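Local coordinates for uncharacterized protein (Alicyclobacillus acidocaldarius subsp. acidocaldarius, PDB 3RAG) that is of unknown function but carries a von Willebrand factor A-type fold that holds a sodium ion, probably at the family's metal-binding site, at residues V15-C20 and I177-K182; D149-V154 and L206-G211. All blocks are in the same frame, centred on the assembly; numbering follows the deposited sequence.

Contact 1 (V15-C20 and I177-K182); sequences VITDGC and IAFPGK. With NA (sodium ion), chain C.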
loop_
_atom_site.group_PDB
_atom_site.type_symbol
_atom_site.label_atom_id
_atom_site.label_comp_id
_atom_site.label_asym_id
_atom_site.label_seq_id
_atom_site.Cartn_x
_atom_site.Cartn_y
_atom_site.Cartn_z
ATOM N N VAL A 15 -1.613 -4.341 -1.342
ATOM C CA VAL A 15 -2.435 -5.439 -1.831
ATOM C C VAL A 15 -2.514 -6.495 -0.730
ATOM O O VAL A 15 -1.479 -6.918 -0.216
ATOM C CB VAL A 15 -1.792 -6.078 -3.067
ATOM C CG1 VAL A 15 -2.646 -7.261 -3.555
ATOM C CG2 VAL A 15 -1.625 -5.009 -4.179
ATOM N N ILE A 16 -3.726 -6.930 -0.398
ATOM C CA ILE A 16 -3.929 -7.996 0.584
ATOM C C ILE A 16 -4.614 -9.161 -0.127
ATOM O O ILE A 16 -5.721 -9.002 -0.680
ATOM C CB ILE A 16 -4.755 -7.509 1.797
ATOM C CG1 ILE A 16 -4.031 -6.320 2.466
ATOM C CG2 ILE A 16 -4.961 -8.665 2.776
ATOM C CD1 ILE A 16 -4.782 -5.686 3.653
ATOM N N THR A 17 -3.982 -10.330 -0.128
ATOM C CA THR A 17 -4.401 -11.360 -1.070
ATOM C C THR A 17 -4.140 -12.750 -0.511
ATOM O O THR A 17 -3.274 -12.917 0.356
ATOM C CB THR A 17 -3.638 -11.150 -2.433
ATOM O OG1 THR A 17 -4.108 -12.065 -3.419
ATOM C CG2 THR A 17 -2.099 -11.369 -2.249
ATOM N N ASP A 18 -4.874 -13.751 -0.992
ATOM C CA ASP A 18 -4.576 -15.134 -0.584
ATOM C C ASP A 18 -4.054 -16.026 -1.709
ATOM O O ASP A 18 -4.163 -17.260 -1.643
ATOM C CB ASP A 18 -5.743 -15.795 0.183
ATOM C CG ASP A 18 -6.914 -16.139 -0.710
ATOM O OD1 ASP A 18 -6.958 -15.623 -1.842
ATOM O OD2 ASP A 18 -7.816 -16.884 -0.268
ATOM N N GLY A 19 -3.473 -15.416 -2.743
ATOM C CA GLY A 19 -2.773 -16.213 -3.737
ATOM C C GLY A 19 -2.563 -15.496 -5.055
ATOM O O GLY A 19 -3.250 -14.519 -5.340
ATOM N N CYS A 20 -1.661 -16.021 -5.879
ATOM C CA CYS A 20 -1.288 -15.381 -7.137
ATOM C C CYS A 20 -2.463 -15.161 -8.091
ATOM O O CYS A 20 -3.442 -15.911 -8.085
ATOM C CB CYS A 20 -0.231 -16.212 -7.846
ATOM S SG CYS A 20 -0.732 -17.929 -8.069
ATOM N N ILE A 177 -10.252 -0.584 -2.809
ATOM C CA ILE A 177 -10.872 -1.288 -3.906
ATOM C C ILE A 177 -10.839 -2.773 -3.659
ATOM O O ILE A 177 -9.994 -3.278 -2.912
ATOM C CB ILE A 177 -10.233 -0.964 -5.266
ATOM C CG1 ILE A 177 -8.821 -1.456 -5.337
ATOM C CG2 ILE A 177 -10.227 0.528 -5.545
ATOM C CD1 ILE A 177 -8.140 -0.970 -6.624
ATOM N N ALA A 178 -11.788 -3.465 -4.274
ATOM C CA ALA A 178 -11.874 -4.915 -4.231
ATOM C C ALA A 178 -11.628 -5.474 -5.632
ATOM O O ALA A 178 -11.972 -4.848 -6.628
ATOM C CB ALA A 178 -13.264 -5.341 -3.772
ATOM N N PHE A 179 -11.037 -6.660 -5.695
ATOM C CA PHE A 179 -10.856 -7.358 -6.950
ATOM C C PHE A 179 -11.134 -8.833 -6.713
ATOM O O PHE A 179 -10.597 -9.428 -5.784
ATOM C CB PHE A 179 -9.449 -7.126 -7.556
ATOM C CG PHE A 179 -8.293 -7.616 -6.703
ATOM C CD1 PHE A 179 -7.651 -8.807 -7.023
ATOM C CD2 PHE A 179 -7.834 -6.880 -5.613
ATOM C CE1 PHE A 179 -6.578 -9.264 -6.276
ATOM C CE2 PHE A 179 -6.727 -7.330 -4.837
ATOM C CZ PHE A 179 -6.101 -8.519 -5.173
ATOM N N PRO A 180 -11.986 -9.430 -7.546
ATOM C CA PRO A 180 -12.639 -8.857 -8.734
ATOM C C PRO A 180 -13.824 -7.932 -8.400
ATOM O O PRO A 180 -14.136 -7.722 -7.231
ATOM C CB PRO A 180 -13.154 -10.098 -9.469
ATOM C CG PRO A 180 -13.424 -11.090 -8.379
ATOM C CD PRO A 180 -12.376 -10.838 -7.317
ATOM N N GLY A 181 -14.457 -7.381 -9.429
ATOM C CA GLY A 181 -15.554 -6.430 -9.240
ATOM C C GLY A 181 -16.924 -7.074 -9.273
ATOM O O GLY A 181 -17.031 -8.302 -9.350
ATOM N N LYS A 182 -17.971 -6.252 -9.207
ATOM C CA LYS A 182 -19.342 -6.763 -9.216
ATOM C C LYS A 182 -19.650 -7.362 -10.570
ATOM O O LYS A 182 -19.163 -6.879 -11.597
ATOM C CB LYS A 182 -20.348 -5.625 -8.945
ATOM C CG LYS A 182 -20.022 -4.766 -7.735
ATOM C CD LYS A 182 -20.991 -3.592 -7.592
ATOM C CE LYS A 182 -20.538 -2.636 -6.494
ATOM N NZ LYS A 182 -21.498 -1.523 -6.274
HETATM NA NA NA C . -7.765 -16.640 -3.898
HETATM O O HOH W 1 -6.355 -14.817 -4.871
HETATM O O HOH W 2 -6.484 -18.397 -5.745
#

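Contact 2 (D149-V154 and L206-G211); sequences DKIPTV and LVARGG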
loop_
_atom_site.group_PDB
_atom_site.type_symbol
_atom_site.label_atom_id
_atom_site.label_comp_id
_atom_site.label_asym_id
_atom_site.label_seq_id
_atom_site.Cartn_x
_atom_site.Cartn_y
_atom_site.Cartn_z
ATOM N N ASP A 149 -13.536 -16.800 4.036
ATOM C CA ASP A 149 -13.346 -16.907 5.478
ATOM C C ASP A 149 -12.278 -15.972 6.036
ATOM O O ASP A 149 -12.066 -15.928 7.233
ATOM C CB ASP A 149 -12.980 -18.317 5.854
ATOM C CG ASP A 149 -14.164 -19.243 5.807
ATOM O OD1 ASP A 149 -15.319 -18.791 6.049
ATOM O OD2 ASP A 149 -13.917 -20.420 5.512
ATOM N N LYS A 150 -11.589 -15.254 5.158
ATOM C CA LYS A 150 -10.547 -14.331 5.600
ATOM C C LYS A 150 -11.107 -12.933 5.632
ATOM O O LYS A 150 -10.588 -12.069 6.322
ATOM C CB LYS A 150 -9.360 -14.394 4.640
ATOM C CG LYS A 150 -8.742 -15.813 4.607
ATOM C CD LYS A 150 -7.817 -16.035 3.426
ATOM C CE LYS A 150 -7.398 -17.501 3.353
ATOM N NZ LYS A 150 -7.898 -18.207 2.130
ATOM N N ILE A 151 -12.185 -12.716 4.884
ATOM C CA ILE A 151 -12.748 -11.363 4.738
ATOM C C ILE A 151 -13.122 -10.669 6.064
ATOM O O ILE A 151 -12.792 -9.505 6.255
ATOM C CB ILE A 151 -13.920 -11.323 3.697
ATOM C CG1 ILE A 151 -13.356 -11.311 2.266
ATOM C CG2 ILE A 151 -14.777 -10.045 3.894
ATOM C CD1 ILE A 151 -14.469 -11.520 1.182
ATOM N N PRO A 152 -13.772 -11.385 6.998
ATOM C CA PRO A 152 -14.087 -10.653 8.228
ATOM C C PRO A 152 -12.841 -10.133 8.952
ATOM O O PRO A 152 -12.859 -9.027 9.485
ATOM C CB PRO A 152 -14.842 -11.699 9.075
ATOM C CG PRO A 152 -15.520 -12.593 8.007
ATOM C CD PRO A 152 -14.422 -12.712 6.951
ATOM N N THR A 153 -11.764 -10.903 8.949
ATOM C CA THR A 153 -10.540 -10.453 9.619
ATOM C C THR A 153 -9.930 -9.297 8.863
ATOM O O THR A 153 -9.432 -8.335 9.456
ATOM C CB THR A 153 -9.550 -11.622 9.744
ATOM O OG1 THR A 153 -10.158 -12.605 10.583
ATOM C CG2 THR A 153 -8.200 -11.164 10.372
ATOM N N VAL A 154 -9.977 -9.385 7.541
ATOM C CA VAL A 154 -9.445 -8.327 6.688
ATOM C C VAL A 154 -10.202 -7.016 6.882
ATOM O O VAL A 154 -9.592 -5.947 6.980
ATOM C CB VAL A 154 -9.440 -8.770 5.213
ATOM C CG1 VAL A 154 -9.108 -7.595 4.275
ATOM C CG2 VAL A 154 -8.428 -9.898 5.019
ATOM N N LEU A 206 -17.478 -6.310 0.024
ATOM C CA LEU A 206 -16.505 -7.395 -0.036
ATOM C C LEU A 206 -17.195 -8.749 -0.097
ATOM O O LEU A 206 -17.479 -9.388 0.918
ATOM C CB LEU A 206 -15.485 -7.314 1.127
ATOM C CG LEU A 206 -14.731 -5.992 1.257
ATOM C CD1 LEU A 206 -13.739 -6.084 2.428
ATOM C CD2 LEU A 206 -13.975 -5.669 -0.031
ATOM N N VAL A 207 -17.490 -9.180 -1.317
ATOM C CA VAL A 207 -18.163 -10.451 -1.538
ATOM C C VAL A 207 -17.176 -11.406 -2.176
ATOM O O VAL A 207 -16.570 -11.085 -3.194
ATOM C CB VAL A 207 -19.370 -10.283 -2.472
ATOM C CG1 VAL A 207 -20.222 -11.539 -2.470
ATOM C CG2 VAL A 207 -20.190 -9.071 -2.067
ATOM N N ALA A 208 -17.019 -12.587 -1.589
ATOM C CA ALA A 208 -16.045 -13.532 -2.106
ATOM C C ALA A 208 -16.628 -14.383 -3.221
ATOM O O ALA A 208 -17.454 -15.263 -2.991
ATOM C CB ALA A 208 -15.525 -14.416 -0.985
ATOM N N ARG A 209 -16.183 -14.094 -4.436
ATOM C CA ARG A 209 -16.590 -14.835 -5.615
ATOM C C ARG A 209 -15.585 -14.588 -6.729
ATOM O O ARG A 209 -14.881 -13.582 -6.723
ATOM C CB ARG A 209 -17.986 -14.402 -6.061
ATOM C CG ARG A 209 -18.118 -12.911 -6.307
ATOM C CD ARG A 209 -19.554 -12.528 -6.630
ATOM N NE ARG A 209 -19.919 -12.877 -7.999
ATOM C CZ ARG A 209 -19.643 -12.128 -9.061
ATOM N NH1 ARG A 209 -18.994 -10.981 -8.915
ATOM N NH2 ARG A 209 -20.016 -12.523 -10.270
ATOM N N GLY A 210 -15.536 -15.493 -7.697
ATOM C CA GLY A 210 -14.663 -15.324 -8.841
ATOM C C GLY A 210 -13.198 -15.648 -8.630
ATOM O O GLY A 210 -12.801 -16.214 -7.613
ATOM N N GLY A 211 -12.396 -15.273 -9.620
ATOM C CA GLY A 211 -10.961 -15.520 -9.614
ATOM C C GLY A 211 -10.246 -14.289 -9.102
ATOM O O GLY A 211 -10.848 -13.447 -8.429
#

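Contact 1 (V15-C20 and I177-K182)
At the C-terminal ends of two parallel strands of the central sheet, 10-17 and 172-179, the ring of F179 reaches across to V15 and T17, close to a sodium site. Strand 135-142 runs between the two, and the backbones stay well apart, with T17 CA and F179 CA 9.6 Å from each other. The F179 ring bridges much of this gap over one side of the middle strand, where C140 and D142 touch it, and T214 and A217 of helix 214-232 cover it further. Its para carbon CZ does the touching: V15 CG1 lies 4.0 Å from F179 CZ, the two side chains crossing at about a right angle. The methyl that meets the ring is the V15 branch opposite the backbone N (chi1 178°). T17 OG1 comes up obliquely, 4.4 Å from F179 CZ. A mostly parallel sheet flanked by helices, with one antiparallel edge strand (188-194), is the Rossmann-like core of von Willebrand factor A domains. Just past strand 10-17, D18 OD1 binds the sodium ion at 2.4 Å, joined by S144, S146 and two waters, the nearer water oxygen 2.5 Å from the ion. D142 hydrogen-bonds T17 OG1 and D18 N, and with the two serines it forms a D-x-S-x-S pattern consistent with a MIDAS-like site. G19 N gives T17 OG1 a weak hydrogen bond of 3.5 Å.

Contact 2 (D149-V154 and L206-G211)
I151 of helix 151-165 makes the apolar contacts with the loop that follows helix 199-205, and both of its branches take part. CG2 packs alongside the base of L206, 4.0 Å from L206 CB, the two side chains slanting across each other. The longer branch ends on A208, with I151 CD1 3.8 Å from A208 CB. A chi1 of -79° sets CG1 opposite the carbonyl carbon, and chi2 of 170° extends the branch fully, carrying CD1 out to the loop. An alanine in place of I151 would lose both branches and would probably leave L206 CB and A208 CB without their apolar partner across this interface. Contacts with the backbone add to these: I151 CD1 rests 3.7 Å from L206 O and 4.3 Å from V207 C, so the methyl lies against the main chain as well as the side chains. L206 and V154 also touch L141 of strand 135-142, tying the loop and the helix to the sheet. Among polar links, V154 N bonds K150 O at 3.0 Å within 149-154, while R209 and G210 pair through their backbones with T143 and A145, joining the loop to its surroundings. Here a helix and a neighbouring loop close together near the sodium site, with the A208 side chain about 9 Å from the ion, at the C-terminal ends of the parallel strands, where von Willebrand factor A domains place their metal.

Contacts 1 and 2 lie on the same side of the chain's centre, their own centres about 9 Å apart. Along the chain their segments alternate: 15-20, 149-154, 177-182, 206-211, so each contact has one member between those of the other. Helix 151-165 leads to strand 172-179; strand 135-142 lies between 10-17 and 172-179 in the sheet. The contacts also meet directly: a salt bridge of 2.7 Å from D18 OD2 to K150 NZ would help fix the rotation of the carboxylate, and P180 packs on the loop at R209 and G211. Together they bring distant parts of the sequence around the metal-bearing C-terminal strand ends, consistent with the metal site of the family.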